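Local atomic coordinates of regulatory protein SWI6 (Saccharomyces cerevisiae, PDB entry 1SW6), a protein that acts in yeast cell-cycle-dependent transcription as the shared subunit of the SBF and MBF complexes, this fragment being its ankyrin-repeat domain. Residues 276-288 / 305-319. Numbering follows the deposited sequence.
Sequences LNAQDSNGDTCLN and YGADPFIANKSGLRP
The side chains of N313 and D284 extend alongside each other in the same direction and meet through a hydrogen bond from ND2 of N313 to OD1 of D284 at 2.7 Å. The amide hydrogen arrives on the syn side of the carboxylate, although the two planes are turned 52° apart; the same oxygen also takes a salt bridge from R292. With CG of N313 between its backbone N and carbonyl carbon (chi1 58°), the other atom of the same amide, OD1, accepts from S315 N two residues on, an Asx turn. An alanine here would remove both bonds, and would probably leave D284 OD1 without its partner across the contact and S315 N without its Asx acceptor.

K314 clasps the turn D280-G283 twice: its backbone N donates to N282 O, while its extended chain passes along that carbonyl and NZ hydrogen-bonds to S281 O at 2.8 Å. G283 packs its backbone against N313, whose CA approaches G283 O at 3.1 Å in a CH...O contact. At the far end of the contact, OD1 of N277 receives D308 N almost straight (2.8 Å, 174° at the hydrogen).

Between these polar grips, I311 sets CG2 against the amide end of Q279 and 3.7 Å from CG2 of T285, and CD1 against CB of N277. L287 wedges CD2 between P309 and A307 CB, 3.6 Å from the latter, and its CG meets P319 CG at 3.8 Å. P319 lies across the side chain of N288, whose ND2 reaches L317 O at 3.0 Å from above the carbonyl plane. One water ties N288 ND2 to G283 O and I311 O.

Two successive loops, following helices 268-276 and 296-304, thus pack against one another, the stacking of beta-hairpin-like fingers characteristic of consecutive ankyrin repeats.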
ATOM      1  N   LEU A 276      14.128 -24.385  -2.296  1.00 34.80           N
ATOM      2  CA  LEU A 276      14.086 -24.400  -3.743  1.00 33.94           C
ATOM      3  C   LEU A 276      12.925 -25.166  -4.345  1.00 35.45           C
ATOM      4  O   LEU A 276      12.261 -24.652  -5.242  1.00 35.29           O
ATOM      5  CB  LEU A 276      15.410 -24.916  -4.322  1.00 33.42           C
ATOM      6  CG  LEU A 276      15.493 -24.947  -5.862  1.00 35.86           C
ATOM      7  CD1 LEU A 276      15.241 -23.553  -6.441  1.00 34.81           C
ATOM      8  CD2 LEU A 276      16.868 -25.451  -6.305  1.00 35.12           C
ATOM      9  N   ASN A 277      12.675 -26.373  -3.853  1.00 34.71           N
ATOM     10  CA  ASN A 277      11.596 -27.209  -4.376  1.00 37.39           C
ATOM     11  C   ASN A 277      10.427 -27.382  -3.405  1.00 38.54           C
ATOM     12  O   ASN A 277       9.666 -28.339  -3.519  1.00 38.45           O
ATOM     13  CB  ASN A 277      12.149 -28.590  -4.764  1.00 36.51           C
ATOM     14  CG  ASN A 277      13.307 -28.500  -5.750  1.00 36.39           C
ATOM     15  OD1 ASN A 277      13.159 -27.979  -6.856  1.00 35.43           O
ATOM     16  ND2 ASN A 277      14.467 -29.004  -5.349  1.00 35.55           N
ATOM     17  N   ALA A 278      10.282 -26.456  -2.460  1.00 38.86           N
ATOM     18  CA  ALA A 278       9.194 -26.514  -1.488  1.00 39.73           C
ATOM     19  C   ALA A 278       7.844 -26.272  -2.167  1.00 41.63           C
ATOM     20  O   ALA A 278       7.737 -25.465  -3.095  1.00 41.37           O
ATOM     21  CB  ALA A 278       9.416 -25.468  -0.400  1.00 40.57           C
ATOM     22  N   GLN A 279       6.807 -26.954  -1.693  1.00 42.25           N
ATOM     23  CA  GLN A 279       5.480 -26.798  -2.273  1.00 43.78           C
ATOM     24  C   GLN A 279       4.572 -25.995  -1.368  1.00 44.38           C
ATOM     25  O   GLN A 279       4.583 -26.186  -0.154  1.00 44.03           O
ATOM     26  CB  GLN A 279       4.857 -28.169  -2.526  1.00 44.34           C
ATOM     27  CG  GLN A 279       5.485 -28.926  -3.681  1.00 46.39           C
ATOM     28  CD  GLN A 279       5.032 -30.371  -3.731  1.00 47.65           C
ATOM     29  OE1 GLN A 279       5.479 -31.194  -2.939  1.00 49.41           O
ATOM     30  NE2 GLN A 279       4.132 -30.683  -4.654  1.00 47.16           N
ATOM     31  N   ASP A 280       3.790 -25.094  -1.959  1.00 45.64           N
ATOM     32  CA  ASP A 280       2.867 -24.285  -1.180  1.00 47.06           C
ATOM     33  C   ASP A 280       1.585 -25.082  -0.973  1.00 47.98           C
ATOM     34  O   ASP A 280       1.557 -26.286  -1.234  1.00 47.83           O
ATOM     35  CB  ASP A 280       2.569 -22.953  -1.887  1.00 46.39           C
ATOM     36  CG  ASP A 280       1.765 -23.122  -3.167  1.00 46.20           C
ATOM     37  OD1 ASP A 280       1.477 -24.268  -3.572  1.00 47.23           O
ATOM     38  OD2 ASP A 280       1.416 -22.088  -3.777  1.00 47.26           O
ATOM     39  N   SER A 281       0.527 -24.412  -0.520  1.00 49.03           N
ATOM     40  CA  SER A 281      -0.752 -25.078  -0.256  1.00 50.46           C
ATOM     41  C   SER A 281      -1.442 -25.680  -1.470  1.00 50.61           C
ATOM     42  O   SER A 281      -2.275 -26.578  -1.326  1.00 51.07           O
ATOM     43  CB  SER A 281      -1.709 -24.122   0.455  1.00 50.34           C
ATOM     44  OG  SER A 281      -1.375 -24.032   1.829  1.00 53.13           O
ATOM     45  N   ASN A 282      -1.114 -25.181  -2.658  1.00 50.55           N
ATOM     46  CA  ASN A 282      -1.700 -25.707  -3.886  1.00 50.11           C
ATOM     47  C   ASN A 282      -0.803 -26.840  -4.365  1.00 49.69           C
ATOM     48  O   ASN A 282      -1.135 -27.562  -5.304  1.00 49.53           O
ATOM     49  CB  ASN A 282      -1.790 -24.620  -4.969  1.00 50.01           C
ATOM     50  CG  ASN A 282      -2.607 -23.414  -4.525  1.00 52.11           C
ATOM     51  OD1 ASN A 282      -3.555 -23.550  -3.753  1.00 53.90           O
ATOM     52  ND2 ASN A 282      -2.252 -22.230  -5.025  1.00 49.95           N
ATOM     53  N   GLY A 283       0.339 -26.993  -3.700  1.00 49.40           N
ATOM     54  CA  GLY A 283       1.286 -28.029  -4.073  1.00 47.44           C
ATOM     55  C   GLY A 283       2.235 -27.545  -5.155  1.00 46.05           C
ATOM     56  O   GLY A 283       2.933 -28.347  -5.778  1.00 46.80           O
ATOM     57  N   ASP A 284       2.254 -26.233  -5.379  1.00 43.54           N
ATOM     58  CA  ASP A 284       3.117 -25.618  -6.389  1.00 43.18           C
ATOM     59  C   ASP A 284       4.488 -25.247  -5.852  1.00 41.87           C
ATOM     60  O   ASP A 284       4.612 -24.730  -4.733  1.00 40.73           O
ATOM     61  CB  ASP A 284       2.525 -24.309  -6.928  1.00 44.26           C
ATOM     62  CG  ASP A 284       1.348 -24.521  -7.853  1.00 47.00           C
ATOM     63  OD1 ASP A 284       1.396 -25.462  -8.674  1.00 46.60           O
ATOM     64  OD2 ASP A 284       0.385 -23.722  -7.772  1.00 46.83           O
ATOM     65  N   THR A 285       5.509 -25.495  -6.663  1.00 38.80           N
ATOM     66  CA  THR A 285       6.856 -25.099  -6.306  1.00 37.57           C
ATOM     67  C   THR A 285       6.950 -23.718  -6.963  1.00 38.19           C
ATOM     68  O   THR A 285       6.112 -23.382  -7.805  1.00 36.16           O
ATOM     69  CB  THR A 285       7.893 -26.016  -6.937  1.00 35.55           C
ATOM     70  OG1 THR A 285       7.680 -26.066  -8.346  1.00 33.79           O
ATOM     71  CG2 THR A 285       7.801 -27.408  -6.349  1.00 34.60           C
ATOM     72  N   CYS A 286       7.941 -22.910  -6.599  1.00 37.76           N
ATOM     73  CA  CYS A 286       8.033 -21.605  -7.228  1.00 37.09           C
ATOM     74  C   CYS A 286       8.237 -21.807  -8.731  1.00 36.63           C
ATOM     75  O   CYS A 286       7.763 -21.021  -9.553  1.00 37.66           O
ATOM     76  CB  CYS A 286       9.156 -20.761  -6.599  1.00 38.25           C
ATOM     77  SG  CYS A 286      10.857 -21.378  -6.705  1.00 38.58           S
ATOM     78  N   LEU A 287       8.903 -22.892  -9.096  1.00 35.75           N
ATOM     79  CA  LEU A 287       9.128 -23.182 -10.508  1.00 35.40           C
ATOM     80  C   LEU A 287       7.814 -23.415 -11.258  1.00 35.62           C
ATOM     81  O   LEU A 287       7.665 -22.982 -12.403  1.00 33.81           O
ATOM     82  CB  LEU A 287      10.017 -24.420 -10.666  1.00 34.15           C
ATOM     83  CG  LEU A 287      10.252 -24.872 -12.105  1.00 35.51           C
ATOM     84  CD1 LEU A 287      10.944 -23.752 -12.893  1.00 34.54           C
ATOM     85  CD2 LEU A 287      11.083 -26.153 -12.109  1.00 33.39           C
ATOM     86  N   ASN A 288       6.875 -24.112 -10.615  1.00 37.29           N
ATOM     87  CA  ASN A 288       5.581 -24.414 -11.233  1.00 38.35           C
ATOM     88  C   ASN A 288       4.748 -23.140 -11.408  1.00 38.23           C
ATOM     89  O   ASN A 288       4.019 -23.001 -12.385  1.00 39.03           O
ATOM     90  CB  ASN A 288       4.812 -25.447 -10.397  1.00 38.08           C
ATOM     91  CG  ASN A 288       3.923 -26.348 -11.262  1.00 40.30           C
ATOM     92  OD1 ASN A 288       3.772 -26.113 -12.458  1.00 40.17           O
ATOM     93  ND2 ASN A 288       3.329 -27.377 -10.654  1.00 39.07           N
ATOM     94  N   TYR A 305      19.498 -23.386 -11.258  1.00 31.42           N
ATOM     95  CA  TYR A 305      19.863 -23.518  -9.856  1.00 32.85           C
ATOM     96  C   TYR A 305      19.499 -24.930  -9.405  1.00 33.66           C
ATOM     97  O   TYR A 305      19.774 -25.324  -8.266  1.00 32.92           O
ATOM     98  CB  TYR A 305      19.152 -22.465  -8.999  1.00 32.62           C
ATOM     99  CG  TYR A 305      19.790 -21.072  -9.027  1.00 32.19           C
ATOM    100  CD1 TYR A 305      19.005 -19.926  -9.189  1.00 32.59           C
ATOM    101  CD2 TYR A 305      21.171 -20.902  -8.865  1.00 31.21           C
ATOM    102  CE1 TYR A 305      19.581 -18.630  -9.197  1.00 31.76           C
ATOM    103  CE2 TYR A 305      21.752 -19.626  -8.868  1.00 32.30           C
ATOM    104  CZ  TYR A 305      20.946 -18.493  -9.035  1.00 33.71           C
ATOM    105  OH  TYR A 305      21.511 -17.232  -9.050  1.00 32.25           O
ATOM    106  N   GLY A 306      18.883 -25.691 -10.309  1.00 32.86           N
ATOM    107  CA  GLY A 306      18.515 -27.056  -9.992  1.00 33.48           C
ATOM    108  C   GLY A 306      17.058 -27.328  -9.661  1.00 35.05           C
ATOM    109  O   GLY A 306      16.735 -28.433  -9.215  1.00 33.32           O
ATOM    110  N   ALA A 307      16.170 -26.353  -9.871  1.00 34.99           N
ATOM    111  CA  ALA A 307      14.747 -26.557  -9.580  1.00 35.26           C
ATOM    112  C   ALA A 307      14.230 -27.799 -10.311  1.00 36.00           C
ATOM    113  O   ALA A 307      14.486 -27.983 -11.497  1.00 34.75           O
ATOM    114  CB  ALA A 307      13.924 -25.326  -9.992  1.00 34.24           C
ATOM    115  N   ASP A 308      13.498 -28.637  -9.590  1.00 36.73           N
ATOM    116  CA  ASP A 308      12.958 -29.874 -10.150  1.00 38.04           C
ATOM    117  C   ASP A 308      11.680 -29.626 -10.971  1.00 38.07           C
ATOM    118  O   ASP A 308      10.646 -29.293 -10.415  1.00 38.52           O
ATOM    119  CB  ASP A 308      12.652 -30.841  -9.012  1.00 38.57           C
ATOM    120  CG  ASP A 308      12.311 -32.225  -9.508  1.00 40.54           C
ATOM    121  OD1 ASP A 308      11.534 -32.341 -10.476  1.00 43.05           O
ATOM    122  OD2 ASP A 308      12.815 -33.200  -8.922  1.00 43.41           O
ATOM    123  N   PRO A 309      11.741 -29.804 -12.304  1.00 38.98           N
ATOM    124  CA  PRO A 309      10.564 -29.578 -13.151  1.00 40.94           C
ATOM    125  C   PRO A 309       9.529 -30.702 -13.169  1.00 43.37           C
ATOM    126  O   PRO A 309       8.547 -30.620 -13.914  1.00 43.35           O
ATOM    127  CB  PRO A 309      11.177 -29.346 -14.527  1.00 39.07           C
ATOM    128  CG  PRO A 309      12.320 -30.289 -14.521  1.00 39.03           C
ATOM    129  CD  PRO A 309      12.923 -30.118 -13.129  1.00 38.71           C
ATOM    130  N   PHE A 310       9.734 -31.737 -12.353  1.00 44.19           N
ATOM    131  CA  PHE A 310       8.793 -32.858 -12.318  1.00 46.14           C
ATOM    132  C   PHE A 310       7.867 -32.895 -11.102  1.00 46.88           C
ATOM    133  O   PHE A 310       6.928 -33.697 -11.053  1.00 47.67           O
ATOM    134  CB  PHE A 310       9.550 -34.187 -12.436  1.00 47.59           C
ATOM    135  CG  PHE A 310      10.425 -34.270 -13.654  1.00 48.23           C
ATOM    136  CD1 PHE A 310      11.803 -34.099 -13.550  1.00 48.64           C
ATOM    137  CD2 PHE A 310       9.867 -34.460 -14.914  1.00 48.66           C
ATOM    138  CE1 PHE A 310      12.614 -34.112 -14.685  1.00 49.18           C
ATOM    139  CE2 PHE A 310      10.667 -34.475 -16.057  1.00 48.29           C
ATOM    140  CZ  PHE A 310      12.041 -34.299 -15.944  1.00 49.37           C
ATOM    141  N   ILE A 311       8.114 -32.028 -10.127  1.00 46.37           N
ATOM    142  CA  ILE A 311       7.270 -31.977  -8.944  1.00 46.52           C
ATOM    143  C   ILE A 311       5.906 -31.398  -9.342  1.00 47.24           C
ATOM    144  O   ILE A 311       5.809 -30.268  -9.817  1.00 45.91           O
ATOM    145  CB  ILE A 311       7.926 -31.114  -7.842  1.00 46.89           C
ATOM    146  CG1 ILE A 311       9.263 -31.747  -7.432  1.00 46.92           C
ATOM    147  CG2 ILE A 311       7.007 -31.000  -6.649  1.00 46.01           C
ATOM    148  CD1 ILE A 311      10.003 -31.005  -6.359  1.00 48.09           C
ATOM    149  N   ALA A 312       4.856 -32.192  -9.151  1.00 47.17           N
ATOM    150  CA  ALA A 312       3.499 -31.794  -9.511  1.00 47.15           C
ATOM    151  C   ALA A 312       2.725 -31.136  -8.373  1.00 46.48           C
ATOM    152  O   ALA A 312       3.044 -31.314  -7.198  1.00 46.60           O
ATOM    153  CB  ALA A 312       2.736 -33.010 -10.015  1.00 46.72           C
ATOM    154  N   ASN A 313       1.703 -30.370  -8.724  1.00 47.21           N
ATOM    155  CA  ASN A 313       0.883 -29.719  -7.712  1.00 48.95           C
ATOM    156  C   ASN A 313      -0.373 -30.547  -7.470  1.00 50.64           C
ATOM    157  O   ASN A 313      -0.472 -31.678  -7.937  1.00 51.72           O
ATOM    158  CB  ASN A 313       0.503 -28.298  -8.143  1.00 47.07           C
ATOM    159  CG  ASN A 313      -0.243 -28.258  -9.460  1.00 46.23           C
ATOM    160  OD1 ASN A 313      -0.703 -29.284  -9.969  1.00 46.07           O
ATOM    161  ND2 ASN A 313      -0.378 -27.062 -10.018  1.00 43.55           N
ATOM    162  N   LYS A 314      -1.331 -29.983  -6.743  1.00 52.88           N
ATOM    163  CA  LYS A 314      -2.575 -30.690  -6.449  1.00 55.72           C
ATOM    164  C   LYS A 314      -3.509 -30.762  -7.665  1.00 57.34           C
ATOM    165  O   LYS A 314      -4.721 -30.893  -7.522  1.00 58.63           O
ATOM    166  CB  LYS A 314      -3.287 -30.025  -5.259  1.00 54.39           C
ATOM    167  CG  LYS A 314      -2.590 -30.261  -3.917  1.00 53.90           C
ATOM    168  CD  LYS A 314      -3.262 -29.526  -2.763  1.00 53.06           C
ATOM    169  CE  LYS A 314      -2.554 -29.853  -1.451  1.00 54.53           C
ATOM    170  NZ  LYS A 314      -3.084 -29.094  -0.273  1.00 53.05           N
ATOM    171  N   SER A 315      -2.934 -30.682  -8.860  1.00 58.38           N
ATOM    172  CA  SER A 315      -3.704 -30.746 -10.101  1.00 59.39           C
ATOM    173  C   SER A 315      -2.955 -31.647 -11.061  1.00 59.42           C
ATOM    174  O   SER A 315      -3.213 -31.634 -12.266  1.00 61.27           O
ATOM    175  CB  SER A 315      -3.840 -29.362 -10.751  1.00 59.64           C
ATOM    176  OG  SER A 315      -4.544 -28.455  -9.925  1.00 61.82           O
ATOM    177  N   GLY A 316      -2.012 -32.416 -10.528  1.00 58.50           N
ATOM    178  CA  GLY A 316      -1.234 -33.301 -11.374  1.00 58.09           C
ATOM    179  C   GLY A 316      -0.358 -32.548 -12.361  1.00 56.62           C
ATOM    180  O   GLY A 316       0.376 -33.161 -13.141  1.00 57.49           O
ATOM    181  N   LEU A 317      -0.432 -31.219 -12.325  1.00 55.64           N
ATOM    182  CA  LEU A 317       0.359 -30.374 -13.219  1.00 54.32           C
ATOM    183  C   LEU A 317       1.806 -30.193 -12.743  1.00 52.55           C
ATOM    184  O   LEU A 317       2.071 -29.960 -11.563  1.00 51.31           O
ATOM    185  CB  LEU A 317      -0.310 -29.002 -13.367  1.00 55.82           C
ATOM    186  CG  LEU A 317      -1.745 -29.025 -13.903  1.00 58.22           C
ATOM    187  CD1 LEU A 317      -2.330 -27.617 -13.896  1.00 58.55           C
ATOM    188  CD2 LEU A 317      -1.753 -29.607 -15.313  1.00 58.46           C
ATOM    189  N   ARG A 318       2.734 -30.300 -13.683  1.00 50.93           N
ATOM    190  CA  ARG A 318       4.157 -30.158 -13.409  1.00 49.85           C
ATOM    191  C   ARG A 318       4.719 -29.106 -14.357  1.00 48.37           C
ATOM    192  O   ARG A 318       4.169 -28.881 -15.432  1.00 48.86           O
ATOM    193  CB  ARG A 318       4.870 -31.489 -13.656  1.00 49.92           C
ATOM    194  CG  ARG A 318       4.262 -32.676 -12.917  1.00 51.40           C
ATOM    195  CD  ARG A 318       4.711 -33.978 -13.558  1.00 51.68           C
ATOM    196  NE  ARG A 318       4.354 -33.983 -14.973  1.00 52.54           N
ATOM    197  CZ  ARG A 318       4.894 -34.780 -15.887  1.00 52.02           C
ATOM    198  NH1 ARG A 318       5.827 -35.656 -15.544  1.00 51.72           N
ATOM    199  NH2 ARG A 318       4.514 -34.676 -17.153  1.00 52.50           N
ATOM    200  N   PRO A 319       5.824 -28.448 -13.971  1.00 46.88           N
ATOM    201  CA  PRO A 319       6.441 -27.425 -14.817  1.00 45.13           C
ATOM    202  C   PRO A 319       6.717 -27.909 -16.234  1.00 44.60           C
ATOM    203  O   PRO A 319       6.606 -27.136 -17.181  1.00 42.82           O
ATOM    204  CB  PRO A 319       7.724 -27.090 -14.064  1.00 44.80           C
ATOM    205  CG  PRO A 319       7.292 -27.212 -12.640  1.00 45.35           C
ATOM    206  CD  PRO A 319       6.501 -28.512 -12.662  1.00 46.44           C
TER
HETATM  207  O   HOH W   1      17.359 -29.049  -6.692  1.00 37.72           O
HETATM  208  O   HOH W   2      10.630 -27.550  -8.057  1.00 44.41           O
HETATM  209  O   HOH W   3       4.439 -28.003  -8.123  1.00 42.68           O
HETATM  210  O   HOH W   4       8.028 -28.422  -9.854  1.00 39.97           O